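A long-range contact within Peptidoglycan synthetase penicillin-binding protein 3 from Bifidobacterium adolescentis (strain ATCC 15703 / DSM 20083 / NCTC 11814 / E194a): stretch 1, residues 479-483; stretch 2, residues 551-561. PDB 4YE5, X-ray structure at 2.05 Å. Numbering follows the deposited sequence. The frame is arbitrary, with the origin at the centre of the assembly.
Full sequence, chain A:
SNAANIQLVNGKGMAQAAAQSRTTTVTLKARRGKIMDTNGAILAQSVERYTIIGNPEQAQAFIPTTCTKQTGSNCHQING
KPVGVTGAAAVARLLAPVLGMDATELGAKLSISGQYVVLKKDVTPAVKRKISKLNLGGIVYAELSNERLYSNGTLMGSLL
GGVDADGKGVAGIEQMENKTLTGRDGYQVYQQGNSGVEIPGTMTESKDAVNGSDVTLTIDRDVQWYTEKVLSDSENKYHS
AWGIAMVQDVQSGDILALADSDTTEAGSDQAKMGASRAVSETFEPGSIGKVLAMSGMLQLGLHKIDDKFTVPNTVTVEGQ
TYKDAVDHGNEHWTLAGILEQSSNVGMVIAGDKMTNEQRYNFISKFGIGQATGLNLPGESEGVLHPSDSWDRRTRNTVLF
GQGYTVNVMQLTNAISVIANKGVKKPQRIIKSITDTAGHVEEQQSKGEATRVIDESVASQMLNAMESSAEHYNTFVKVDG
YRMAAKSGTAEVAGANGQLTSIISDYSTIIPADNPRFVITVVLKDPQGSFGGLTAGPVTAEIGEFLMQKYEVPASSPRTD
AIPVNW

Stretch 1, residues 479-483: DGYRM
Stretch 2, residues 551-561: EVPASSPRTDA

Two loop segments, neither a regular helix nor a strand, meet across at least 71 residues of sequence. Their touching parts run 52° apart, measured from CA of Gly480 to Arg482 and from CA of Val552 to Asp560. The register pairs Gly480 with Ala554, CA to CA 5.3 Å, and Tyr481 with Ser555, CA to CA 5.0 Å. Together the segments bury 411 Å², counting both sides.

Asp479 (phi/psi -56/127) makes no contact with the second stretch. Gly480 follows at 93/-5. With these angles a CB would be jammed against the carbonyl O of the preceding residue, so the backbone itself calls for glycine. Its carbonyl does the work here. Ser555 N donates a hydrogen bond to Gly480 O at 3.0 Å, with an angle of 155° at the hydrogen. Ala554 CB packs 3.7 Å from the same Gly480 O. A water adds a bridge, donating to Gly480 O at 3.0 Å and to Ser555 O at 2.7 Å.

Tyr481 is extended, at -130/136. Its CA-to-CB bond points sideways, but chi1 of -59° (m) and chi2 of 87° bring the end of the side chain nearer to the second stretch. Tyr481 OH donates to Val552 O at 2.6 Å, and this acceptor lies at the ring edge, near its plane. The long ring thus carries a polar group to a backbone carbonyl. Its carbon atoms cover apolar surface on the way: Tyr481 CE2 is 4.1 Å from Val552 CB and 3.8 Å from Ala554 CA. Val552 (-73/131, chi1 t) is buried, and its CA-to-CB bond points toward stretch 1. The CA-to-CB bond of Pro553 (-60/140) points away, yet Pro553 O lies 3.5 Å from Tyr481 CE2.

The CA-to-CB bond of Arg482 (-81/140) points toward the second stretch, and the residue has the largest covered area, 113 Å². Arg482 N donates to Ser555 OG at 2.8 Å, nearly straight at 176°. The CA-to-CB bond of Ser555 (-65/155, chi1 -69°, m) points toward stretch 1, and its short side chain places the hydroxyl at this amide. With its own N bound to Gly480 O, Ser555 is tied to stretch 1 through both backbone and side chain.

The Arg482 side chain is m, t, p for chi1 to chi3, with chi4 at -171°. Arg482 NH1 donates to Ser556 O at 3.1 Å and 164°, an acceptor at the edge of the guanidinium. The CA-to-CB bonds of Ser556 (-86/159) and Pro557 (-58/141) point away. Arg558 CA lies over one guanidinium face, 3.6 Å from Arg482 NH1. Arg558 (-73/123) is t, t, t for chi1 to chi3, and its end leads away. Asp560 (-128/32, chi1 p) brings OD1 to 4.4 Å from Arg482 NH2, beyond a salt bridge. A second water donates to Asp560 OD1 at 2.8 Å, accepts from Thr559 N at 3.0 Å, and accepts weakly from Arg482 NH2 at 3.4 Å.

The CA-to-CB bond of Met483, a selenomethionine at -122/148, points away, and the residue makes no contact with the second stretch.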

ATOM      1  N   ASP A 479      11.108  -7.515  26.312  1.00 22.15           N
ATOM      2  CA  ASP A 479      11.903  -8.392  27.171  1.00 28.73           C
ATOM      3  C   ASP A 479      12.728  -9.389  26.356  1.00 25.82           C
ATOM      4  O   ASP A 479      12.192 -10.083  25.490  1.00 26.11           O
ATOM      5  CB  ASP A 479      11.018  -9.150  28.157  1.00 33.37           C
ATOM      6  CG  ASP A 479      11.835  -9.975  29.144  1.00 40.62           C
ATOM      7  OD1 ASP A 479      12.804  -9.417  29.696  1.00 40.75           O
ATOM      8  OD2 ASP A 479      11.523 -11.171  29.356  1.00 45.55           O
ATOM      9  N   GLY A 480      14.030  -9.417  26.615  1.00 27.51           N
ATOM     10  CA  GLY A 480      14.939 -10.313  25.921  1.00 32.60           C
ATOM     11  C   GLY A 480      15.596  -9.702  24.689  1.00 32.77           C
ATOM     12  O   GLY A 480      16.457 -10.318  24.075  1.00 27.12           O
ATOM     13  N   TYR A 481      15.209  -8.489  24.304  1.00 24.29           N
ATOM     14  CA  TYR A 481      15.733  -7.958  23.043  1.00 22.14           C
ATOM     15  C   TYR A 481      16.309  -6.560  23.160  1.00 27.52           C
ATOM     16  O   TYR A 481      15.709  -5.674  23.775  1.00 29.17           O
ATOM     17  CB  TYR A 481      14.640  -7.985  21.961  1.00 21.75           C
ATOM     18  CG  TYR A 481      14.118  -9.395  21.701  1.00 26.65           C
ATOM     19  CD1 TYR A 481      13.079  -9.926  22.461  1.00 26.84           C
ATOM     20  CD2 TYR A 481      14.677 -10.191  20.715  1.00 21.06           C
ATOM     21  CE1 TYR A 481      12.611 -11.214  22.242  1.00 25.98           C
ATOM     22  CE2 TYR A 481      14.207 -11.486  20.488  1.00 23.87           C
ATOM     23  CZ  TYR A 481      13.181 -11.989  21.255  1.00 27.10           C
ATOM     24  OH  TYR A 481      12.710 -13.272  21.024  1.00 28.56           O
ATOM     25  N   ARG A 482      17.461  -6.358  22.538  1.00 23.60           N
ATOM     26  CA  ARG A 482      18.061  -5.025  22.457  1.00 23.12           C
ATOM     27  C   ARG A 482      17.403  -4.230  21.338  1.00 23.18           C
ATOM     28  O   ARG A 482      17.115  -4.795  20.289  1.00 21.02           O
ATOM     29  CB  ARG A 482      19.565  -5.159  22.219  1.00 23.92           C
ATOM     30  CG  ARG A 482      20.291  -5.764  23.421  1.00 26.06           C
ATOM     31  CD  ARG A 482      21.696  -6.251  23.086  1.00 21.49           C
ATOM     32  NE  ARG A 482      22.514  -5.248  22.412  1.00 23.16           N
ATOM     33  CZ  ARG A 482      23.707  -5.512  21.880  1.00 29.32           C
ATOM     34  NH1 ARG A 482      24.221  -6.739  21.965  1.00 26.74           N
ATOM     35  NH2 ARG A 482      24.394  -4.556  21.276  1.00 29.39           N
HETATM   36  N   MSE A 483      17.163  -2.932  21.566  1.00 17.40           N
HETATM   37  CA  MSE A 483      16.574  -2.050  20.553  1.00 18.47           C
HETATM   38  C   MSE A 483      17.487  -0.875  20.268  1.00 20.67           C
HETATM   39  O   MSE A 483      18.182  -0.392  21.158  1.00 19.45           O
HETATM   40  CB  MSE A 483      15.221  -1.473  21.028  1.00 18.85           C
HETATM   41  CG  MSE A 483      14.054  -2.479  21.007  1.00 25.70           C
HETATM   42 SE   MSE A 483      12.356  -1.688  21.597  0.54 24.45          SE
HETATM   43  CE  MSE A 483      12.712  -1.655  23.460  1.00 20.13           C
ATOM     44  N   GLU A 551       9.763 -16.030  16.047  1.00 23.58           N
ATOM     45  CA  GLU A 551      10.650 -16.825  16.899  1.00 25.70           C
ATOM     46  C   GLU A 551      12.090 -16.327  16.806  1.00 27.44           C
ATOM     47  O   GLU A 551      13.017 -17.103  16.572  1.00 31.04           O
ATOM     48  CB  GLU A 551      10.560 -18.317  16.522  1.00 29.42           C
ATOM     49  CG  GLU A 551       9.119 -18.851  16.549  1.00 27.99           C
ATOM     50  CD  GLU A 551       9.019 -20.350  16.281  1.00 45.27           C
ATOM     51  OE1 GLU A 551       8.651 -20.720  15.145  1.00 45.47           O
ATOM     52  OE2 GLU A 551       9.299 -21.156  17.205  1.00 49.33           O
ATOM     53  N   VAL A 552      12.266 -15.019  16.966  1.00 26.02           N
ATOM     54  CA  VAL A 552      13.586 -14.402  16.834  1.00 24.47           C
ATOM     55  C   VAL A 552      14.428 -14.767  18.062  1.00 28.27           C
ATOM     56  O   VAL A 552      13.963 -14.631  19.193  1.00 29.20           O
ATOM     57  CB  VAL A 552      13.458 -12.862  16.689  1.00 23.82           C
ATOM     58  CG1 VAL A 552      14.840 -12.214  16.467  1.00 25.09           C
ATOM     59  CG2 VAL A 552      12.488 -12.509  15.523  1.00 18.32           C
ATOM     60  N   PRO A 553      15.668 -15.243  17.846  1.00 28.39           N
ATOM     61  CA  PRO A 553      16.515 -15.550  19.000  1.00 29.44           C
ATOM     62  C   PRO A 553      16.765 -14.315  19.866  1.00 25.62           C
ATOM     63  O   PRO A 553      16.963 -13.226  19.321  1.00 28.01           O
ATOM     64  CB  PRO A 553      17.833 -16.018  18.360  1.00 33.57           C
ATOM     65  CG  PRO A 553      17.473 -16.441  16.981  1.00 38.61           C
ATOM     66  CD  PRO A 553      16.357 -15.509  16.569  1.00 30.32           C
ATOM     67  N   ALA A 554      16.742 -14.492  21.186  1.00 25.37           N
ATOM     68  CA  ALA A 554      17.008 -13.413  22.132  1.00 28.34           C
ATOM     69  C   ALA A 554      18.362 -12.742  21.887  1.00 32.83           C
ATOM     70  O   ALA A 554      19.300 -13.371  21.403  1.00 30.24           O
ATOM     71  CB  ALA A 554      16.918 -13.941  23.557  1.00 32.99           C
ATOM     72  N   SER A 555      18.467 -11.462  22.225  1.00 29.02           N
ATOM     73  CA  SER A 555      19.727 -10.739  22.053  1.00 27.40           C
ATOM     74  C   SER A 555      20.835 -11.278  22.944  1.00 26.95           C
ATOM     75  O   SER A 555      20.575 -11.847  23.997  1.00 28.40           O
ATOM     76  CB  SER A 555      19.527  -9.250  22.361  1.00 26.20           C
ATOM     77  OG  SER A 555      18.712  -8.624  21.373  1.00 24.23           O
ATOM     78  N   SER A 556      22.075 -11.070  22.517  1.00 32.56           N
ATOM     79  CA  SER A 556      23.244 -11.268  23.362  1.00 38.88           C
ATOM     80  C   SER A 556      23.521 -10.004  24.181  1.00 37.74           C
ATOM     81  O   SER A 556      23.068  -8.916  23.821  1.00 35.37           O
ATOM     82  CB  SER A 556      24.463 -11.611  22.498  1.00 46.75           C
ATOM     83  OG  SER A 556      24.292 -12.865  21.852  1.00 54.41           O
ATOM     84  N   PRO A 557      24.258 -10.141  25.296  1.00 37.97           N
ATOM     85  CA  PRO A 557      24.565  -8.962  26.113  1.00 31.89           C
ATOM     86  C   PRO A 557      25.298  -7.877  25.319  1.00 32.24           C
ATOM     87  O   PRO A 557      26.143  -8.177  24.471  1.00 27.80           O
ATOM     88  CB  PRO A 557      25.485  -9.529  27.206  1.00 38.81           C
ATOM     89  CG  PRO A 557      25.066 -10.967  27.343  1.00 34.95           C
ATOM     90  CD  PRO A 557      24.716 -11.393  25.933  1.00 38.63           C
ATOM     91  N   ARG A 558      24.950  -6.622  25.578  1.00 30.18           N
ATOM     92  CA  ARG A 558      25.654  -5.483  24.994  1.00 28.33           C
ATOM     93  C   ARG A 558      27.039  -5.296  25.641  1.00 35.29           C
ATOM     94  O   ARG A 558      27.139  -5.130  26.853  1.00 35.77           O
ATOM     95  CB  ARG A 558      24.809  -4.213  25.167  1.00 25.66           C
ATOM     96  CG  ARG A 558      25.332  -3.016  24.381  1.00 28.11           C
ATOM     97  CD  ARG A 558      24.498  -1.743  24.623  1.00 31.95           C
ATOM     98  NE  ARG A 558      24.925  -0.694  23.704  1.00 21.61           N
ATOM     99  CZ  ARG A 558      24.707   0.603  23.869  1.00 28.27           C
ATOM    100  NH1 ARG A 558      24.043   1.046  24.931  1.00 21.86           N
ATOM    101  NH2 ARG A 558      25.163   1.460  22.963  1.00 29.91           N
ATOM    102  N   THR A 559      28.106  -5.311  24.840  1.00 37.51           N
ATOM    103  CA  THR A 559      29.450  -5.182  25.401  1.00 41.87           C
ATOM    104  C   THR A 559      30.270  -4.040  24.822  1.00 38.80           C
ATOM    105  O   THR A 559      31.411  -3.848  25.216  1.00 42.51           O
ATOM    106  CB  THR A 559      30.290  -6.470  25.207  1.00 45.07           C
ATOM    107  OG1 THR A 559      30.429  -6.747  23.806  1.00 44.64           O
ATOM    108  CG2 THR A 559      29.650  -7.666  25.926  1.00 41.83           C
ATOM    109  N   ASP A 560      29.723  -3.297  23.873  1.00 33.55           N
ATOM    110  CA  ASP A 560      30.546  -2.308  23.179  1.00 38.24           C
ATOM    111  C   ASP A 560      29.951  -0.893  23.153  1.00 34.21           C
ATOM    112  O   ASP A 560      30.173  -0.150  22.196  1.00 26.52           O
ATOM    113  CB  ASP A 560      30.840  -2.782  21.748  1.00 42.09           C
ATOM    114  CG  ASP A 560      29.572  -2.932  20.898  1.00 47.64           C
ATOM    115  OD1 ASP A 560      28.443  -2.855  21.445  1.00 40.13           O
ATOM    116  OD2 ASP A 560      29.716  -3.148  19.672  1.00 48.99           O
ATOM    117  N   ALA A 561      29.214  -0.520  24.195  1.00 31.56           N
ATOM    118  CA  ALA A 561      28.510   0.763  24.183  1.00 34.65           C
ATOM    119  C   ALA A 561      29.481   1.922  23.990  1.00 35.16           C
ATOM    120  O   ALA A 561      30.497   1.988  24.653  1.00 30.79           O
ATOM    121  CB  ALA A 561      27.708   0.957  25.478  1.00 32.00           C
TER
HETATM  122  O   HOH W   1      18.633 -11.291  25.814  1.00 42.94           O
HETATM  123  O   HOH W   2      27.665  -5.466  21.888  1.00 37.44           O